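Local coordinates for protein acyl-CoA dehydrogenase (Slackia heliotrinireducens, PDB 4RM7) that belongs to the acyl-CoA dehydrogenase family, whose subunits join helical N- and C-terminal domains to a beta-sheet middle domain, here in an assembly of four chains, at residues 140-146 / 171-177; 56-60 / 69-73; 86-92 / 207-211. All coordinates share one frame. Where two conformers were deposited one is given. Numbering follows the deposited sequence.

Interaction 1 (140-146 / 171-177)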
# COMPACT_ATOMS: atom_id res chain seq x y z
N MSE A 140 -30.05 -12.72 13.48
CA MSE A 140 -29.98 -13.58 14.66
C MSE A 140 -31.09 -14.64 14.67
O MSE A 140 -32.27 -14.31 14.55
CB MSE A 140 -30.06 -12.74 15.94
CG MSE A 140 -30.44 -13.55 17.18
SE MSE A 140 -30.30 -12.57 18.86
CE MSE A 140 -28.41 -12.00 18.71
N ARG A 141 -30.71 -15.91 14.85
CA ARG A 141 -31.64 -17.02 14.71
C ARG A 141 -31.81 -17.90 15.96
O ARG A 141 -32.44 -18.96 15.88
CB ARG A 141 -31.22 -17.88 13.51
CG ARG A 141 -31.29 -17.17 12.15
CD ARG A 141 -32.58 -16.33 12.01
NE ARG A 141 -32.73 -15.67 10.71
CZ ARG A 141 -32.16 -14.52 10.36
NH1 ARG A 141 -31.37 -13.87 11.21
NH2 ARG A 141 -32.38 -14.00 9.15
N THR A 142 -31.26 -17.49 17.10
CA THR A 142 -31.44 -18.25 18.35
C THR A 142 -32.74 -17.86 19.03
O THR A 142 -32.94 -16.70 19.40
CB THR A 142 -30.25 -18.04 19.34
OG1 THR A 142 -29.08 -18.69 18.83
CG2 THR A 142 -30.56 -18.64 20.70
N HIS A 143 -33.63 -18.83 19.21
CA HIS A 143 -34.98 -18.58 19.71
C HIS A 143 -35.26 -19.21 21.07
O HIS A 143 -34.61 -20.19 21.45
CB HIS A 143 -36.01 -19.13 18.71
CG HIS A 143 -35.95 -18.49 17.36
ND1 HIS A 143 -35.83 -17.13 17.18
CD2 HIS A 143 -35.99 -19.04 16.12
CE1 HIS A 143 -35.80 -16.86 15.89
NE2 HIS A 143 -35.90 -18.00 15.22
N VAL A 144 -36.23 -18.68 21.77
CA VAL A 144 -36.83 -19.38 22.89
C VAL A 144 -38.30 -19.52 22.58
O VAL A 144 -38.95 -18.55 22.23
CB VAL A 144 -36.64 -18.65 24.22
CG1 VAL A 144 -37.45 -19.32 25.30
CG2 VAL A 144 -35.18 -18.66 24.61
N THR A 145 -38.82 -20.72 22.69
CA THR A 145 -40.20 -20.98 22.36
C THR A 145 -40.83 -21.83 23.42
O THR A 145 -40.15 -22.48 24.19
CB THR A 145 -40.33 -21.69 21.01
OG1 THR A 145 -39.79 -23.00 21.12
CG2 THR A 145 -39.57 -20.95 19.96
N ARG A 146 -42.15 -21.79 23.48
CA ARG A 146 -42.90 -22.60 24.42
C ARG A 146 -43.34 -23.86 23.70
O ARG A 146 -43.75 -23.81 22.55
CB ARG A 146 -44.12 -21.85 24.94
CG ARG A 146 -44.51 -22.25 26.36
CD ARG A 146 -45.80 -21.59 26.80
NE ARG A 146 -45.57 -20.31 27.47
CZ ARG A 146 -45.71 -19.14 26.88
NH1 ARG A 146 -45.49 -18.02 27.55
NH2 ARG A 146 -46.08 -19.08 25.61
N VAL A 171 -26.82 -15.72 27.23
CA VAL A 171 -27.22 -15.95 25.85
C VAL A 171 -28.25 -14.96 25.35
O VAL A 171 -29.26 -14.72 26.00
CB VAL A 171 -27.80 -17.36 25.66
CG1 VAL A 171 -27.95 -17.67 24.20
CG2 VAL A 171 -26.88 -18.38 26.30
N SER A 172 -27.96 -14.39 24.18
CA SER A 172 -28.87 -13.49 23.51
C SER A 172 -29.81 -14.31 22.62
O SER A 172 -29.35 -15.19 21.90
CB SER A 172 -28.09 -12.48 22.68
OG SER A 172 -27.52 -13.13 21.57
N ALA A 173 -31.10 -14.01 22.68
CA ALA A 173 -32.11 -14.81 21.98
C ALA A 173 -33.38 -14.03 21.66
O ALA A 173 -33.75 -13.11 22.39
CB ALA A 173 -32.47 -16.06 22.80
N TYR A 174 -34.04 -14.39 20.56
CA TYR A 174 -35.41 -13.95 20.32
C TYR A 174 -36.35 -14.74 21.21
O TYR A 174 -36.41 -15.97 21.12
CB TYR A 174 -35.82 -14.14 18.86
CG TYR A 174 -35.32 -13.08 17.92
CD1 TYR A 174 -35.43 -11.73 18.25
CD2 TYR A 174 -34.73 -13.41 16.71
CE1 TYR A 174 -34.96 -10.75 17.39
CE2 TYR A 174 -34.26 -12.44 15.85
CZ TYR A 174 -34.38 -11.11 16.18
OH TYR A 174 -33.91 -10.15 15.32
N ASP A 175 -37.06 -14.05 22.09
CA ASP A 175 -38.09 -14.69 22.89
C ASP A 175 -39.41 -14.65 22.13
O ASP A 175 -39.86 -13.59 21.70
CB ASP A 175 -38.22 -13.99 24.24
CG ASP A 175 -39.30 -14.60 25.10
OD1 ASP A 175 -39.87 -15.64 24.71
OD2 ASP A 175 -39.58 -14.04 26.17
N LYS A 176 -40.00 -15.83 21.94
CA LYS A 176 -41.26 -15.96 21.21
C LYS A 176 -42.40 -16.45 22.10
O LYS A 176 -43.49 -16.74 21.60
CB LYS A 176 -41.09 -16.92 20.04
CG LYS A 176 -40.25 -16.42 18.90
CD LYS A 176 -40.94 -16.74 17.58
CE LYS A 176 -39.96 -16.69 16.42
NZ LYS A 176 -38.93 -17.74 16.59
N THR A 177 -42.14 -16.55 23.40
CA THR A 177 -43.11 -17.10 24.33
C THR A 177 -44.23 -16.12 24.66
O THR A 177 -45.21 -16.48 25.30
CB THR A 177 -42.44 -17.55 25.64
OG1 THR A 177 -41.90 -16.40 26.31
CG2 THR A 177 -41.32 -18.54 25.35
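Met140, a selenomethionine, lies against the ring of Tyr174 in a Met-aromatic contact, its SE atom 4.9 Å from the ring centroid. Beyond it, the chain enters a parallel strand pair of the middle-domain beta sheet, strands 143-146 and 168-175; the axes of the pieces 143-146 and 171-175 approach to 4.7 Å at 42°. Three backbone hydrogen bonds zip the pair together: Tyr174 N to Thr142 O and Val144 N to Tyr174 O, both 2.8 Å, then Lys176 N to Val144 O at 2.9 Å. On the face of His143 and Tyr174, Lys176 folds back so that its CE sits 4.2 Å over the centroid of the His143 imidazole, a CH-pi contact. On the other face, that of Val144 and Asp175, Val144 CG2 packs 4.2 Å from Ala173 CB; Val144 also meets Met153 of strand 151-161, the antiparallel neighbour of strand 143-146. Asp175, salt-bridged to Arg227, ends its strand in an Asx turn, OD1 accepting from Thr177 N at 2.8 Å. The turn is clasped from the partner strand: Arg146 NH1 and NH2 both donate to Thr177 O, at 2.7 and 2.8 Å.

Interaction 2 (56-60 / 69-73)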
# COMPACT_ATOMS: atom_id res chain seq x y z
N GLY A 56 -8.51 5.64 41.92
CA GLY A 56 -9.80 6.27 42.03
C GLY A 56 -10.55 6.33 40.73
O GLY A 56 -11.67 6.81 40.68
N PHE A 57 -9.95 5.83 39.67
CA PHE A 57 -10.64 5.74 38.41
C PHE A 57 -11.66 4.63 38.44
O PHE A 57 -11.49 3.67 39.17
CB PHE A 57 -9.66 5.55 37.28
CG PHE A 57 -8.94 6.80 36.91
CD1 PHE A 57 -9.56 7.75 36.15
CD2 PHE A 57 -7.66 7.02 37.34
CE1 PHE A 57 -8.92 8.91 35.81
CE2 PHE A 57 -7.00 8.17 37.00
CZ PHE A 57 -7.63 9.12 36.24
N GLY A 58 -12.71 4.76 37.66
CA GLY A 58 -13.68 3.71 37.51
C GLY A 58 -13.27 2.70 36.46
O GLY A 58 -13.73 2.78 35.31
N VAL A 59 -12.39 1.77 36.83
CA VAL A 59 -11.91 0.76 35.89
C VAL A 59 -12.71 -0.55 35.96
O VAL A 59 -13.14 -1.08 34.93
CB VAL A 59 -10.41 0.46 36.12
CG1 VAL A 59 -9.97 -0.70 35.26
CG2 VAL A 59 -9.60 1.68 35.78
N ILE A 60 -12.91 -1.07 37.16
CA ILE A 60 -13.81 -2.21 37.34
C ILE A 60 -15.09 -1.82 38.09
O ILE A 60 -15.88 -2.69 38.45
CB ILE A 60 -13.12 -3.38 38.09
CG1 ILE A 60 -12.71 -2.98 39.49
CG2 ILE A 60 -11.90 -3.87 37.33
CD1 ILE A 60 -12.22 -4.15 40.31
N ASP A 69 -14.80 4.77 33.52
CA ASP A 69 -13.89 5.76 32.97
C ASP A 69 -13.09 5.11 31.84
O ASP A 69 -12.06 4.46 32.08
CB ASP A 69 -12.96 6.30 34.06
CG ASP A 69 -13.70 7.08 35.15
OD1 ASP A 69 -14.75 7.71 34.86
OD2 ASP A 69 -13.22 7.07 36.31
N LEU A 70 -13.57 5.29 30.61
CA LEU A 70 -13.06 4.55 29.45
C LEU A 70 -11.59 4.83 29.10
O LEU A 70 -10.84 3.91 28.80
CB LEU A 70 -13.94 4.82 28.23
CG LEU A 70 -13.70 3.89 27.04
CD1 LEU A 70 -13.87 2.45 27.42
CD2 LEU A 70 -14.65 4.21 25.95
N PHE A 71 -11.18 6.10 29.12
CA PHE A 71 -9.79 6.44 28.87
C PHE A 71 -8.89 5.71 29.87
O PHE A 71 -7.86 5.16 29.49
CB PHE A 71 -9.55 7.94 28.95
CG PHE A 71 -8.15 8.35 28.62
CD1 PHE A 71 -7.54 7.92 27.45
CD2 PHE A 71 -7.43 9.18 29.47
CE1 PHE A 71 -6.22 8.30 27.13
CE2 PHE A 71 -6.10 9.57 29.16
CZ PHE A 71 -5.50 9.13 27.99
N ALA A 72 -9.30 5.69 31.14
CA ALA A 72 -8.53 4.98 32.16
C ALA A 72 -8.43 3.49 31.85
O ALA A 72 -7.34 2.90 31.93
CB ALA A 72 -9.16 5.17 33.54
N GLN A 73 -9.56 2.89 31.49
CA GLN A 73 -9.59 1.49 31.09
C GLN A 73 -8.64 1.21 29.92
O GLN A 73 -7.96 0.19 29.90
CB GLN A 73 -11.01 1.10 30.72
CG GLN A 73 -11.92 0.86 31.91
CD GLN A 73 -13.36 0.61 31.48
OE1 GLN A 73 -13.82 1.16 30.47
NE2 GLN A 73 -14.07 -0.24 32.23
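An inverse gamma turn centred on Gly58 docks against the N terminus of helix 70-84, within the helical N-terminal domain of the acyl-CoA dehydrogenase fold. Two nearly straight hydrogen bonds pair Gly58 with Asp69 in both directions: Gly58 N donates to Asp69 OD2 at 2.7 Å, and Asp69 N donates to Gly58 O at 2.9 Å. Asp69 sits at the N-cap position, but its side chain makes no capping bond; OD2 bonds to the loop and also forms a salt bridge with Arg63. One helical turn on, Gln73 adds a third polar link, its NE2 donating to Val59 O at 3.0 Å. The backbone bond from Gln73 N to Asp69 O, 3.0 Å, closes the first helical turn, and these two residues, one turn apart, both bond to the loop through their side chains. Between these polar links, Ala72 points its methyl at the loop and meets two apolar side chains, with CB 3.7 Å from Phe57 CD1 and 4.2 Å from Val59 CG2. The small alanine leaves room for the Phe57 ring to come close to the helix. Around this buried contact, Leu15 of helix 10-26 packs on both Phe57 and Ala72. Asp310 of helix 282-311 takes the backbone NH groups of Leu70 and Phe71, and Phe248 of helix 234-270 packs against Leu70 and Gln73, so the start of helix 70-84 is wedged between the loop and the helices of both helical domains.

Interaction 3 (86-92 / 207-211)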
# COMPACT_ATOMS: atom_id res chain seq x y z
N ALA A 86 0.96 -9.80 24.82
CA ALA A 86 -0.00 -10.87 24.68
C ALA A 86 -1.42 -10.34 24.74
O ALA A 86 -1.66 -9.21 25.16
CB ALA A 86 0.22 -11.93 25.76
N CYS A 87 -2.34 -11.18 24.28
CA CYS A 87 -3.76 -10.92 24.43
C CYS A 87 -4.21 -11.42 25.80
O CYS A 87 -4.17 -12.61 26.06
CB CYS A 87 -4.55 -11.62 23.33
SG CYS A 87 -6.27 -11.09 23.28
N LEU A 88 -4.63 -10.50 26.66
CA LEU A 88 -4.97 -10.84 28.04
C LEU A 88 -6.49 -10.89 28.23
O LEU A 88 -7.23 -10.27 27.46
CB LEU A 88 -4.31 -9.83 28.99
CG LEU A 88 -2.79 -9.75 28.87
CD1 LEU A 88 -2.27 -8.65 29.78
CD2 LEU A 88 -2.11 -11.08 29.19
N PRO A 89 -6.98 -11.62 29.25
CA PRO A 89 -8.42 -11.80 29.46
C PRO A 89 -9.13 -10.56 30.01
O PRO A 89 -10.36 -10.51 30.00
CB PRO A 89 -8.50 -12.93 30.51
CG PRO A 89 -7.13 -13.41 30.72
CD PRO A 89 -6.18 -12.33 30.26
N PHE A 90 -8.36 -9.60 30.49
CA PHE A 90 -8.91 -8.49 31.25
C PHE A 90 -9.95 -7.70 30.49
O PHE A 90 -11.03 -7.45 31.03
CB PHE A 90 -7.79 -7.56 31.73
CG PHE A 90 -6.80 -8.26 32.58
CD1 PHE A 90 -7.21 -8.95 33.71
CD2 PHE A 90 -5.46 -8.28 32.24
CE1 PHE A 90 -6.29 -9.63 34.51
CE2 PHE A 90 -4.53 -8.95 33.03
CZ PHE A 90 -4.95 -9.64 34.16
N GLN A 91 -9.65 -7.32 29.24
CA GLN A 91 -10.60 -6.50 28.48
C GLN A 91 -11.92 -7.27 28.26
O GLN A 91 -12.99 -6.68 28.33
CB GLN A 91 -10.02 -6.00 27.15
CG GLN A 91 -9.45 -7.03 26.17
CD GLN A 91 -7.98 -7.34 26.45
OE1 GLN A 91 -7.53 -7.25 27.59
NE2 GLN A 91 -7.24 -7.73 25.41
N ASN A 92 -11.84 -8.58 28.04
CA ASN A 92 -13.06 -9.37 27.85
C ASN A 92 -13.90 -9.43 29.13
O ASN A 92 -15.13 -9.40 29.06
CB ASN A 92 -12.74 -10.78 27.34
CG ASN A 92 -13.99 -11.63 27.13
OD1 ASN A 92 -14.27 -12.54 27.92
ND2 ASN A 92 -14.74 -11.34 26.09
N GLN A 207 -3.88 -15.57 20.06
CA GLN A 207 -4.71 -15.23 21.23
C GLN A 207 -5.05 -16.46 22.05
O GLN A 207 -6.21 -16.67 22.39
CB GLN A 207 -5.99 -14.51 20.80
CG GLN A 207 -5.71 -13.24 20.03
CD GLN A 207 -6.95 -12.61 19.48
OE1 GLN A 207 -8.07 -13.07 19.76
NE2 GLN A 207 -6.78 -11.55 18.70
N SER A 208 -4.02 -17.24 22.36
CA SER A 208 -4.14 -18.51 23.07
C SER A 208 -4.87 -18.42 24.42
O SER A 208 -5.57 -19.36 24.81
CB SER A 208 -2.75 -19.10 23.29
OG SER A 208 -2.14 -19.43 22.04
N MSE A 209 -4.77 -17.29 25.08
CA MSE A 209 -5.29 -17.15 26.42
C MSE A 209 -6.73 -16.77 26.40
O MSE A 209 -7.33 -16.52 27.45
CB MSE A 209 -4.49 -16.10 27.16
CG MSE A 209 -3.22 -16.74 27.65
SE MSE A 209 -2.33 -15.36 28.70
CE MSE A 209 -0.58 -15.36 27.84
N LEU A 210 -7.31 -16.69 25.22
CA LEU A 210 -8.70 -16.34 25.13
C LEU A 210 -9.36 -17.44 24.30
O LEU A 210 -9.81 -17.21 23.18
CB LEU A 210 -8.82 -14.99 24.45
CG LEU A 210 -10.06 -14.13 24.66
CD1 LEU A 210 -10.28 -13.81 26.13
CD2 LEU A 210 -9.96 -12.85 23.85
N PRO A 211 -9.42 -18.64 24.84
CA PRO A 211 -9.99 -19.77 24.11
C PRO A 211 -11.47 -19.62 23.90
O PRO A 211 -12.19 -19.36 24.85
CB PRO A 211 -9.78 -20.94 25.07
CG PRO A 211 -9.77 -20.32 26.40
CD PRO A 211 -9.04 -19.03 26.21
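Gln207, in the loop between strands 197-202 and 212-221, lays its CG 3.9 Å from Cys87 CB. Gln207 O accepts from Leu210 N at 3.0 Å, closing a type I beta turn. This turn presents the next two contact residues to segment 86-92. Met209, a selenomethionine, reaches across the first three residues of that segment: its CB lies 3.7 Å from Cys87 O, its SE 4.3 Å from Leu88 CD2, and its CE 4.1 Å from Ala86 CB. Leu210 comes next and forks between two parts of the other segment, with CD2 4.1 Å from Cys87 SG, and CD1 4.1 Å from Asn92 CB and 4.3 Å from Pro89 CA. Cys87, whose side chain points at the turn, is therefore touched by Gln207, Met209 and Leu210 together. No hydrogen bond joins the two segments; they meet by van der Waals contact, which places a middle-domain turn against the N-terminal domain, at the segment leading into helix 90-103. Pro211 then carries the chain into strand 212-221, with a backbone hydrogen bond to Asn162. Leu41 packs on both Met209 and Pro89, Leu80 of helix 70-84 backs Leu88, and Glu256 of helix 234-270 touches Cys87. Tyr362 of helix 351-362 lies on Cys87 and Gln207, and Tyr346 of a second subunit also packs on Gln207, so the junction sits between all three domains and near a subunit interface.

From the N terminus, interaction 2 comes first, closing a short loop with eight residues between its segments and fixing the start of helix 70-84 inside the N-terminal domain. That helix leads on to segment 86-92, the first half of interaction 3, whose partner follows only after 114 residues that include helical sequence and most of the middle domain. Interaction 1 is nested within this long loop, joining two adjacent parallel strands, with strand 151-161 between them in sequence only; none of the three cross. Interactions 2 and 3 are about 7 Å apart, and interactions 1 and 3 about 13 Å, both at the nearest atoms. Only interaction 3 links two domains; the other two lie within single domains.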